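Local coordinates for protein apical membrane antigen 1 (Babesia divergens, PDB 4APM) that probably takes part in forming the moving junction through which the parasite invades its host cell, as a calcium-binding surface antigen of the AMA1 family, at residues E37-P47 against S140-P149; C235-T246 against G324-C335. All blocks are in the same frame, centred on the assembly; numbering follows the deposited sequence.

Interaction 1 (E37-P47 against S140-P149); sequences ERVGATQHRMP and SDTATKYRYP
Two polar side chains of the loop 140-149 grip the turn end of the hairpin 37-47. Thr-144 OG1 donates to Arg-38 O at 2.7 Å, coming from above the carbonyl plane, and accepts from Tyr-146 N in an ST turn; one hydroxyl thus ties the loop to itself and to the hairpin. Asp-141 OD2 takes the N-H of Gly-40 at 2.7 Å on its anti side, while OD1 receives Ala-143 N in an Asx turn. Asp-141 CG stands anti to its own N (chi1 177°), which carries the carboxylate past Val-39 to the turn. A water joins Glu-37 OE1, Arg-38 O and Lys-145 N, and the bent Glu-37 chain brings OE1 against Lys-145 CB (3.2 Å). Arg-147 folds back over its own loop, where three bonds, from NH1 to Thr-144 O and Tyr-146 O and from NE to Gly-134 O, hold the guanidinium in place. Its backbone N gives a weak bond to Met-46 SD.

Packing centres on Tyr-146. Its CE2 corner lies 3.6 Å from His-44 CB, and Arg-45 O meets the ring at its edge. Met-46 adds an oblique Met-aromatic contact, SD standing 4.6 Å from the Tyr-146 ring centroid. Beyond it Pro-47 CG rests on Pro-149 CB at 4.0 Å. Near the turn Val-39 CG2 touches Ser-140 OG and Asp-141 CB.

The whole is a two-stranded beta hairpin with a type II' turn at 39-42, laid against an irregular loop that leads into strand 150-153.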
loop_
_atom_site.group_PDB
_atom_site.type_symbol
_atom_site.label_atom_id
_atom_site.label_comp_id
_atom_site.label_asym_id
_atom_site.label_seq_id
_atom_site.Cartn_x
_atom_site.Cartn_y
_atom_site.Cartn_z
ATOM N N GLU A 37 -23.826 -4.783 4.732
ATOM C CA GLU A 37 -24.572 -6.005 5.011
ATOM C C GLU A 37 -25.632 -5.769 6.074
ATOM O O GLU A 37 -25.414 -5.032 7.066
ATOM C CB GLU A 37 -23.658 -7.159 5.426
ATOM C CG GLU A 37 -22.549 -7.459 4.439
ATOM C CD GLU A 37 -23.060 -8.098 3.161
ATOM O OE1 GLU A 37 -24.156 -8.708 3.195
ATOM O OE2 GLU A 37 -22.365 -7.984 2.125
ATOM N N ARG A 38 -26.787 -6.382 5.832
ATOM C CA ARG A 38 -27.873 -6.385 6.778
ATOM C C ARG A 38 -27.529 -7.323 7.920
ATOM O O ARG A 38 -27.134 -8.469 7.703
ATOM C CB ARG A 38 -29.199 -6.789 6.095
ATOM C CG ARG A 38 -30.309 -7.199 7.064
ATOM C CD ARG A 38 -31.716 -6.920 6.535
ATOM N NE ARG A 38 -31.891 -7.376 5.158
ATOM C CZ ARG A 38 -32.334 -6.609 4.166
ATOM N NH1 ARG A 38 -32.698 -5.355 4.403
ATOM N NH2 ARG A 38 -32.452 -7.110 2.945
ATOM N N VAL A 39 -27.634 -6.797 9.132
ATOM C CA VAL A 39 -27.638 -7.603 10.336
ATOM C C VAL A 39 -28.986 -7.429 11.063
ATOM O O VAL A 39 -29.168 -6.515 11.874
ATOM C CB VAL A 39 -26.443 -7.251 11.246
ATOM C CG1 VAL A 39 -26.221 -5.755 11.283
ATOM C CG2 VAL A 39 -26.629 -7.819 12.637
ATOM N N GLY A 40 -29.936 -8.305 10.736
ATOM C CA GLY A 40 -31.312 -8.133 11.174
ATOM C C GLY A 40 -32.059 -7.208 10.242
ATOM O O GLY A 40 -32.236 -7.518 9.071
ATOM N N ALA A 41 -32.469 -6.059 10.756
ATOM C CA ALA A 41 -33.212 -5.082 9.960
ATOM C C ALA A 41 -32.299 -3.991 9.388
ATOM O O ALA A 41 -32.664 -3.317 8.426
ATOM C CB ALA A 41 -34.321 -4.453 10.798
ATOM N N THR A 42 -31.135 -3.792 10.009
ATOM C CA THR A 42 -30.256 -2.668 9.659
ATOM C C THR A 42 -29.175 -3.028 8.624
ATOM O O THR A 42 -28.719 -4.179 8.530
ATOM C CB THR A 42 -29.585 -2.039 10.905
ATOM O OG1 THR A 42 -30.221 -2.509 12.098
ATOM C CG2 THR A 42 -29.685 -0.526 10.853
ATOM N N GLN A 43 -28.809 -2.037 7.815
ATOM C CA GLN A 43 -27.614 -2.111 6.987
ATOM C C GLN A 43 -26.420 -1.550 7.775
ATOM O O GLN A 43 -26.540 -0.538 8.457
ATOM C CB GLN A 43 -27.815 -1.331 5.683
ATOM C CG GLN A 43 -28.838 -1.942 4.729
ATOM C CD GLN A 43 -28.303 -3.133 3.945
ATOM O OE1 GLN A 43 -27.239 -3.063 3.329
ATOM N NE2 GLN A 43 -29.055 -4.226 3.943
ATOM N N HIS A 44 -25.299 -2.267 7.744
ATOM C CA HIS A 44 -24.060 -1.782 8.352
ATOM C C HIS A 44 -22.920 -1.849 7.361
ATOM O O HIS A 44 -22.867 -2.734 6.516
ATOM C CB HIS A 44 -23.752 -2.569 9.619
ATOM C CG HIS A 44 -24.621 -2.186 10.798
ATOM N ND1 HIS A 44 -25.865 -2.671 10.973
ATOM C CD2 HIS A 44 -24.388 -1.310 11.865
ATOM C CE1 HIS A 44 -26.399 -2.138 12.091
ATOM N NE2 HIS A 44 -25.490 -1.317 12.640
ATOM N N ARG A 45 -22.076 -0.831 7.362
ATOM C CA ARG A 45 -20.921 -0.821 6.480
ATOM C C ARG A 45 -19.756 -1.599 7.105
ATOM O O ARG A 45 -19.602 -1.655 8.329
ATOM C CB ARG A 45 -20.496 0.608 6.177
ATOM C CG ARG A 45 -21.508 1.404 5.383
ATOM C CD ARG A 45 -20.952 2.771 5.059
ATOM N NE ARG A 45 -20.176 2.747 3.822
ATOM C CZ ARG A 45 -19.377 3.727 3.420
ATOM N NH1 ARG A 45 -19.230 4.814 4.170
ATOM N NH2 ARG A 45 -18.699 3.605 2.279
ATOM N N MET A 46 -18.930 -2.173 6.249
ATOM C CA MET A 46 -17.786 -2.932 6.682
ATOM C C MET A 46 -16.667 -2.857 5.623
ATOM O O MET A 46 -16.941 -2.584 4.456
ATOM C CB MET A 46 -18.194 -4.383 6.906
ATOM C CG MET A 46 -18.534 -5.083 5.617
ATOM S SD MET A 46 -19.227 -6.672 6.028
ATOM C CE MET A 46 -18.867 -7.550 4.535
ATOM N N PRO A 47 -15.404 -3.125 6.040
ATOM C CA PRO A 47 -14.273 -3.264 5.116
ATOM C C PRO A 47 -14.430 -4.500 4.251
ATOM O O PRO A 47 -14.932 -5.527 4.719
ATOM C CB PRO A 47 -13.059 -3.444 6.054
ATOM C CG PRO A 47 -13.552 -3.124 7.450
ATOM C CD PRO A 47 -15.019 -3.403 7.438
ATOM N N SER A 140 -26.024 -11.088 17.351
ATOM C CA SER A 140 -27.356 -10.519 17.164
ATOM C C SER A 140 -28.093 -11.072 15.949
ATOM O O SER A 140 -29.319 -10.979 15.869
ATOM C CB SER A 140 -27.285 -8.999 17.082
ATOM O OG SER A 140 -26.667 -8.597 15.877
ATOM N N ASP A 141 -27.353 -11.651 15.010
ATOM C CA ASP A 141 -27.965 -12.224 13.824
ATOM C C ASP A 141 -27.048 -13.244 13.188
ATOM O O ASP A 141 -26.012 -12.895 12.616
ATOM C CB ASP A 141 -28.331 -11.139 12.813
ATOM C CG ASP A 141 -28.896 -11.707 11.530
ATOM O OD1 ASP A 141 -29.067 -12.942 11.453
ATOM O OD2 ASP A 141 -29.186 -10.918 10.604
ATOM N N THR A 142 -27.477 -14.501 13.234
ATOM C CA THR A 142 -26.602 -15.632 12.974
ATOM C C THR A 142 -26.493 -15.922 11.478
ATOM O O THR A 142 -25.681 -16.740 11.058
ATOM C CB THR A 142 -27.037 -16.889 13.781
ATOM O OG1 THR A 142 -27.649 -17.855 12.916
ATOM C CG2 THR A 142 -28.023 -16.515 14.895
ATOM N N ALA A 143 -27.292 -15.224 10.676
ATOM C CA ALA A 143 -27.246 -15.373 9.220
ATOM C C ALA A 143 -26.632 -14.168 8.487
ATOM O O ALA A 143 -26.610 -14.139 7.252
ATOM C CB ALA A 143 -28.637 -15.664 8.663
ATOM N N THR A 144 -26.165 -13.162 9.222
ATOM C CA THR A 144 -25.554 -12.010 8.555
ATOM C C THR A 144 -24.281 -12.379 7.792
ATOM O O THR A 144 -23.537 -13.282 8.191
ATOM C CB THR A 144 -25.296 -10.835 9.513
ATOM O OG1 THR A 144 -24.962 -9.678 8.749
ATOM C CG2 THR A 144 -24.165 -11.140 10.491
ATOM N N LYS A 145 -24.085 -11.717 6.657
ATOM C CA LYS A 145 -22.826 -11.752 5.929
ATOM C C LYS A 145 -21.834 -10.720 6.510
ATOM O O LYS A 145 -20.692 -10.572 6.013
ATOM C CB LYS A 145 -23.078 -11.459 4.451
ATOM C CG LYS A 145 -23.618 -12.638 3.658
ATOM C CD LYS A 145 -24.441 -12.157 2.472
ATOM C CE LYS A 145 -24.252 -13.064 1.264
ATOM N NZ LYS A 145 -25.473 -13.124 0.402
ATOM N N TYR A 146 -22.267 -10.017 7.561
ATOM C CA TYR A 146 -21.440 -8.998 8.208
ATOM C C TYR A 146 -20.235 -9.626 8.917
ATOM O O TYR A 146 -20.372 -10.624 9.631
ATOM C CB TYR A 146 -22.271 -8.171 9.199
ATOM C CG TYR A 146 -21.513 -7.006 9.799
ATOM C CD1 TYR A 146 -20.727 -7.180 10.907
ATOM C CD2 TYR A 146 -21.535 -5.753 9.198
ATOM C CE1 TYR A 146 -20.009 -6.128 11.438
ATOM C CE2 TYR A 146 -20.819 -4.698 9.715
ATOM C CZ TYR A 146 -20.054 -4.896 10.829
ATOM O OH TYR A 146 -19.324 -3.861 11.357
ATOM N N ARG A 147 -19.058 -9.038 8.710
ATOM C CA ARG A 147 -17.829 -9.530 9.343
ATOM C C ARG A 147 -16.978 -8.376 9.847
ATOM O O ARG A 147 -17.029 -7.284 9.307
ATOM C CB ARG A 147 -17.021 -10.404 8.380
ATOM C CG ARG A 147 -17.723 -11.689 7.914
ATOM C CD ARG A 147 -17.972 -12.678 9.049
ATOM N NE ARG A 147 -18.559 -13.904 8.520
ATOM C CZ ARG A 147 -19.874 -14.153 8.467
ATOM N NH1 ARG A 147 -20.762 -13.297 8.973
ATOM N NH2 ARG A 147 -20.307 -15.269 7.906
ATOM N N TYR A 148 -16.231 -8.609 10.919
ATOM C CA TYR A 148 -15.430 -7.553 11.542
ATOM C C TYR A 148 -14.067 -7.484 10.836
ATOM O O TYR A 148 -13.652 -8.467 10.208
ATOM C CB TYR A 148 -15.226 -7.882 13.016
ATOM C CG TYR A 148 -16.487 -7.905 13.843
ATOM C CD1 TYR A 148 -17.010 -6.731 14.360
ATOM C CD2 TYR A 148 -17.118 -9.111 14.170
ATOM C CE1 TYR A 148 -18.139 -6.739 15.146
ATOM C CE2 TYR A 148 -18.270 -9.128 14.936
ATOM C CZ TYR A 148 -18.768 -7.931 15.425
ATOM O OH TYR A 148 -19.886 -7.904 16.215
ATOM N N PRO A 149 -13.346 -6.344 10.970
ATOM C CA PRO A 149 -11.963 -6.320 10.491
ATOM C C PRO A 149 -11.003 -7.070 11.434
ATOM O O PRO A 149 -11.348 -7.350 12.592
ATOM C CB PRO A 149 -11.620 -4.834 10.448
ATOM C CG PRO A 149 -12.677 -4.125 11.237
ATOM C CD PRO A 149 -13.700 -5.121 11.712
HETATM O O HOH W 1 -26.099 -9.970 5.479
#

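Interaction 2 (C235-T246 against G324-C335); sequences CVAIESAFEEFT and GLCRVIEETPNC
Strand 242-245 runs antiparallel to strand 325-329, their axes 4.6 Å apart at closest and 161° between directions. Glu-244 and Cys-326 form a hydrogen-bonded pair, each N bonded to the other's O, and Thr-246 N extends the ladder to Gly-324 O. At the other end Ala-241 and Phe-242 both face Val-328 in a classic beta bulge: Ala-241 N reaches Val-328 O at 2.6 Å, while the bond from Phe-242 N is weak. Past the bulge the backbones part and side chains fill the gap up to the disulfide Cys-235 to Cys-335 (SG to SG 2.1 Å, chi3 90°).

Arg-327 bends at chi3 (-59°) and lays its guanidinium edge on the 238-240 backbone. NH1 gives nearly straight bonds to Ile-238 O (2.8 Å) and Ser-240 OG (3.0 Å), both in the guanidinium plane. Ser-240 OG lies between Arg-327 NH1 and Glu-243 OE2. Glu-243 lies alongside Arg-327, OE2 against CD, its charge too far from NE for a salt bridge. Val-328 CG1 sits over one face of the Phe-242 ring, and Leu-325 CD1 sits 3.8 Å over the centre of the Phe-245 ring; both are CH-pi contacts. The side chains of Ile-238 and Ile-329 cross at about a right angle, and Ile-238 CD1 reaches Pro-333. Glu-239 OE2 comes within 3.5 Å of Glu-331 OE2, and a water donates to both.

One disulfide thus joins the segments at their far end and another, Cys-326 to Cys-252, ties strand 325-329 to helix 249-257, while backbone bonds hold the strand pair itself. The arginine satisfies a backbone carbonyl where the chains diverge; the closeness of the two carboxylates may raise a pKa, an effect the water would ease.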
loop_
_atom_site.group_PDB
_atom_site.type_symbol
_atom_site.label_atom_id
_atom_site.label_comp_id
_atom_site.label_asym_id
_atom_site.label_seq_id
_atom_site.Cartn_x
_atom_site.Cartn_y
_atom_site.Cartn_z
ATOM N N CYS A 235 8.525 3.895 -21.321
ATOM C CA CYS A 235 7.844 4.095 -20.059
ATOM C C CYS A 235 8.107 5.522 -19.588
ATOM O O CYS A 235 9.271 5.930 -19.421
ATOM C CB CYS A 235 8.312 3.058 -19.023
ATOM S SG CYS A 235 7.457 3.178 -17.420
ATOM N N VAL A 236 7.034 6.302 -19.438
ATOM C CA VAL A 236 7.162 7.710 -19.030
ATOM C C VAL A 236 6.716 7.921 -17.562
ATOM O O VAL A 236 5.618 7.531 -17.178
ATOM C CB VAL A 236 6.358 8.658 -19.971
ATOM C CG1 VAL A 236 6.531 10.115 -19.560
ATOM C CG2 VAL A 236 6.773 8.468 -21.425
ATOM N N ALA A 237 7.582 8.542 -16.758
ATOM C CA ALA A 237 7.275 8.885 -15.376
ATOM C C ALA A 237 5.933 9.601 -15.270
ATOM O O ALA A 237 5.645 10.527 -16.051
ATOM C CB ALA A 237 8.384 9.750 -14.792
ATOM N N ILE A 238 5.119 9.177 -14.298
ATOM C CA ILE A 238 3.803 9.775 -14.061
ATOM C C ILE A 238 3.943 11.084 -13.278
ATOM O O ILE A 238 4.669 11.144 -12.273
ATOM C CB ILE A 238 2.873 8.792 -13.297
ATOM C CG1 ILE A 238 2.372 7.716 -14.224
ATOM C CG2 ILE A 238 1.680 9.515 -12.687
ATOM C CD1 ILE A 238 1.902 6.479 -13.496
ATOM N N GLU A 239 3.214 12.114 -13.708
ATOM C CA GLU A 239 3.275 13.436 -13.069
ATOM C C GLU A 239 2.699 13.399 -11.653
ATOM O O GLU A 239 1.792 12.618 -11.348
ATOM C CB GLU A 239 2.516 14.477 -13.899
ATOM C CG GLU A 239 1.046 14.139 -14.060
ATOM C CD GLU A 239 0.228 15.287 -14.619
ATOM O OE1 GLU A 239 0.798 16.379 -14.875
ATOM O OE2 GLU A 239 -0.998 15.097 -14.775
ATOM N N SER A 240 3.235 14.245 -10.790
ATOM C CA SER A 240 2.824 14.262 -9.404
ATOM C C SER A 240 1.423 14.829 -9.310
ATOM O O SER A 240 1.090 15.774 -10.029
ATOM C CB SER A 240 3.783 15.128 -8.604
ATOM O OG SER A 240 5.108 14.817 -8.953
ATOM N N ALA A 241 0.598 14.253 -8.437
ATOM C CA ALA A 241 -0.608 14.936 -7.978
ATOM C C ALA A 241 -0.192 16.066 -7.042
ATOM O O ALA A 241 -0.723 17.172 -7.104
ATOM C CB ALA A 241 -1.556 13.959 -7.261
ATOM N N PHE A 242 0.750 15.781 -6.152
ATOM C CA PHE A 242 1.411 16.844 -5.396
ATOM C C PHE A 242 2.728 16.299 -4.921
ATOM O O PHE A 242 2.957 15.095 -5.001
ATOM C CB PHE A 242 0.545 17.353 -4.226
ATOM C CG PHE A 242 0.429 16.383 -3.077
ATOM C CD1 PHE A 242 1.358 16.401 -2.032
ATOM C CD2 PHE A 242 -0.609 15.450 -3.035
ATOM C CE1 PHE A 242 1.263 15.501 -0.985
ATOM C CE2 PHE A 242 -0.709 14.548 -1.987
ATOM C CZ PHE A 242 0.231 14.569 -0.960
ATOM N N GLU A 243 3.636 17.194 -4.542
ATOM C CA GLU A 243 4.967 16.791 -4.108
ATOM C C GLU A 243 5.333 17.498 -2.833
ATOM O O GLU A 243 4.914 18.642 -2.621
ATOM C CB GLU A 243 6.013 17.177 -5.123
ATOM C CG GLU A 243 5.570 17.143 -6.558
ATOM C CD GLU A 243 6.742 17.293 -7.468
ATOM O OE1 GLU A 243 7.635 18.105 -7.137
ATOM O OE2 GLU A 243 6.813 16.529 -8.444
ATOM N N GLU A 244 6.161 16.829 -2.024
ATOM C CA GLU A 244 6.769 17.419 -0.826
ATOM C C GLU A 244 8.041 16.701 -0.453
ATOM O O GLU A 244 8.176 15.481 -0.681
ATOM C CB GLU A 244 5.818 17.392 0.352
ATOM C CG GLU A 244 5.132 18.731 0.573
ATOM C CD GLU A 244 3.691 18.539 0.963
ATOM O OE1 GLU A 244 3.447 17.556 1.669
ATOM O OE2 GLU A 244 2.810 19.329 0.534
ATOM N N PHE A 245 8.995 17.465 0.073
ATOM C CA PHE A 245 10.214 16.887 0.624
ATOM C C PHE A 245 9.873 16.237 1.932
ATOM O O PHE A 245 9.152 16.837 2.736
ATOM C CB PHE A 245 11.280 17.979 0.805
ATOM C CG PHE A 245 11.890 18.430 -0.497
ATOM C CD1 PHE A 245 12.884 17.680 -1.109
ATOM C CD2 PHE A 245 11.415 19.572 -1.148
ATOM C CE1 PHE A 245 13.421 18.078 -2.333
ATOM C CE2 PHE A 245 11.944 19.979 -2.368
ATOM C CZ PHE A 245 12.950 19.235 -2.965
ATOM N N THR A 246 10.313 14.985 2.113
ATOM C CA THR A 246 10.082 14.264 3.351
ATOM C C THR A 246 11.417 13.703 3.852
ATOM O O THR A 246 12.370 13.615 3.096
ATOM C CB THR A 246 9.037 13.114 3.191
ATOM O OG1 THR A 246 9.561 12.115 2.327
ATOM C CG2 THR A 246 7.700 13.626 2.585
ATOM N N GLY A 324 15.087 13.236 -1.184
ATOM C CA GLY A 324 13.978 13.271 -0.248
ATOM C C GLY A 324 12.673 13.750 -0.864
ATOM O O GLY A 324 11.669 13.930 -0.163
ATOM N N LEU A 325 12.642 13.943 -2.176
ATOM C CA LEU A 325 11.397 14.391 -2.759
ATOM C C LEU A 325 10.391 13.235 -2.861
ATOM O O LEU A 325 10.659 12.208 -3.486
ATOM C CB LEU A 325 11.604 15.102 -4.083
ATOM C CG LEU A 325 10.363 15.757 -4.709
ATOM C CD1 LEU A 325 9.883 16.967 -3.913
ATOM C CD2 LEU A 325 10.679 16.185 -6.122
ATOM N N CYS A 326 9.245 13.425 -2.216
ATOM C CA CYS A 326 8.155 12.488 -2.280
ATOM C C CYS A 326 7.123 12.982 -3.311
ATOM O O CYS A 326 6.524 14.026 -3.125
ATOM C CB CYS A 326 7.503 12.363 -0.899
ATOM S SG CYS A 326 6.081 11.239 -0.827
ATOM N N ARG A 327 6.934 12.243 -4.403
ATOM C CA ARG A 327 5.933 12.628 -5.393
ATOM C C ARG A 327 4.715 11.708 -5.307
ATOM O O ARG A 327 4.790 10.553 -5.706
ATOM C CB ARG A 327 6.515 12.604 -6.808
ATOM C CG ARG A 327 7.742 13.493 -7.014
ATOM C CD ARG A 327 8.006 13.716 -8.514
ATOM N NE ARG A 327 8.221 12.456 -9.247
ATOM C CZ ARG A 327 7.362 11.910 -10.121
ATOM N NH1 ARG A 327 6.208 12.514 -10.438
ATOM N NH2 ARG A 327 7.680 10.774 -10.726
ATOM N N VAL A 328 3.605 12.201 -4.779
ATOM C CA VAL A 328 2.418 11.382 -4.776
ATOM C C VAL A 328 1.582 11.519 -6.043
ATOM O O VAL A 328 1.530 12.594 -6.648
ATOM C CB VAL A 328 1.676 11.308 -3.408
ATOM C CG1 VAL A 328 2.374 12.107 -2.321
ATOM C CG2 VAL A 328 0.172 11.538 -3.514
ATOM N N ILE A 329 1.142 10.372 -6.556
ATOM C CA ILE A 329 0.485 10.293 -7.855
ATOM C C ILE A 329 -0.899 9.644 -7.763
ATOM O O ILE A 329 -1.202 8.930 -6.826
ATOM C CB ILE A 329 1.334 9.537 -8.901
ATOM C CG1 ILE A 329 1.600 8.088 -8.454
ATOM C CG2 ILE A 329 2.614 10.326 -9.222
ATOM C CD1 ILE A 329 2.267 7.213 -9.504
ATOM N N GLU A 330 -1.732 9.905 -8.756
ATOM C CA GLU A 330 -3.089 9.438 -8.700
ATOM C C GLU A 330 -3.526 8.689 -9.945
ATOM O O GLU A 330 -4.672 8.262 -10.026
ATOM C CB GLU A 330 -4.057 10.583 -8.390
ATOM C CG GLU A 330 -4.287 11.567 -9.536
ATOM C CD GLU A 330 -5.023 12.809 -9.058
ATOM O OE1 GLU A 330 -5.778 12.732 -8.055
ATOM O OE2 GLU A 330 -4.809 13.877 -9.650
ATOM N N GLU A 331 -2.613 8.522 -10.898
ATOM C CA GLU A 331 -2.890 7.712 -12.073
ATOM C C GLU A 331 -2.340 6.318 -11.841
ATOM O O GLU A 331 -1.298 6.147 -11.177
ATOM C CB GLU A 331 -2.242 8.326 -13.322
ATOM C CG GLU A 331 -2.729 9.732 -13.666
ATOM C CD GLU A 331 -1.890 10.398 -14.761
ATOM O OE1 GLU A 331 -1.260 9.668 -15.577
ATOM O OE2 GLU A 331 -1.855 11.654 -14.802
ATOM N N THR A 332 -3.001 5.330 -12.430
ATOM C CA THR A 332 -2.616 3.944 -12.240
ATOM C C THR A 332 -1.314 3.665 -12.989
ATOM O O THR A 332 -1.224 3.924 -14.172
ATOM C CB THR A 332 -3.728 2.998 -12.728
ATOM O OG1 THR A 332 -4.913 3.218 -11.960
ATOM C CG2 THR A 332 -3.314 1.551 -12.569
ATOM N N PRO A 333 -0.272 3.201 -12.287
ATOM C CA PRO A 333 0.952 2.893 -13.033
ATOM C C PRO A 333 0.787 1.602 -13.830
ATOM O O PRO A 333 0.064 0.688 -13.388
ATOM C CB PRO A 333 1.995 2.682 -11.932
ATOM C CG PRO A 333 1.396 3.266 -10.691
ATOM C CD PRO A 333 -0.081 3.104 -10.832
ATOM N N ASN A 334 1.444 1.524 -14.987
ATOM C CA ASN A 334 1.486 0.273 -15.763
ATOM C C ASN A 334 2.882 -0.054 -16.321
ATOM O O ASN A 334 3.045 -1.014 -17.084
ATOM C CB ASN A 334 0.403 0.235 -16.874
ATOM C CG ASN A 334 0.656 1.247 -17.990
ATOM O OD1 ASN A 334 1.796 1.641 -18.239
ATOM N ND2 ASN A 334 -0.417 1.673 -18.667
ATOM N N CYS A 335 3.887 0.708 -15.880
ATOM C CA CYS A 335 5.300 0.327 -16.058
ATOM C C CYS A 335 6.202 1.061 -15.062
ATOM O O CYS A 335 5.762 1.987 -14.357
ATOM C CB CYS A 335 5.748 0.659 -17.473
ATOM S SG CYS A 335 5.569 2.423 -17.806
HETATM O O HOH W 2 -0.655 11.644 -10.698
HETATM O O HOH W 3 -2.233 13.436 -12.668
#

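The two contacts lie on opposite sides of the chain's centre, their own centres about 38 Å apart, and do not touch. Interaction 1 is the more peripheral, about 27 Å from the chain's centre, where a small separate hairpin meets an irregular loop; no disulfide joins its segments and side chains reach for backbone atoms. Interaction 2, about 14 Å from that centre, runs on from the four-stranded sheet into the seven-stranded one, where the disulfide joins two of its strands; backbone ladder, one disulfide and side-chain packing hold it. Both are partly buried and both use water beside carboxylates, but aromatic packing centres on one tyrosine in 37-47/140-149 and on two phenylalanines in 235-246/324-335.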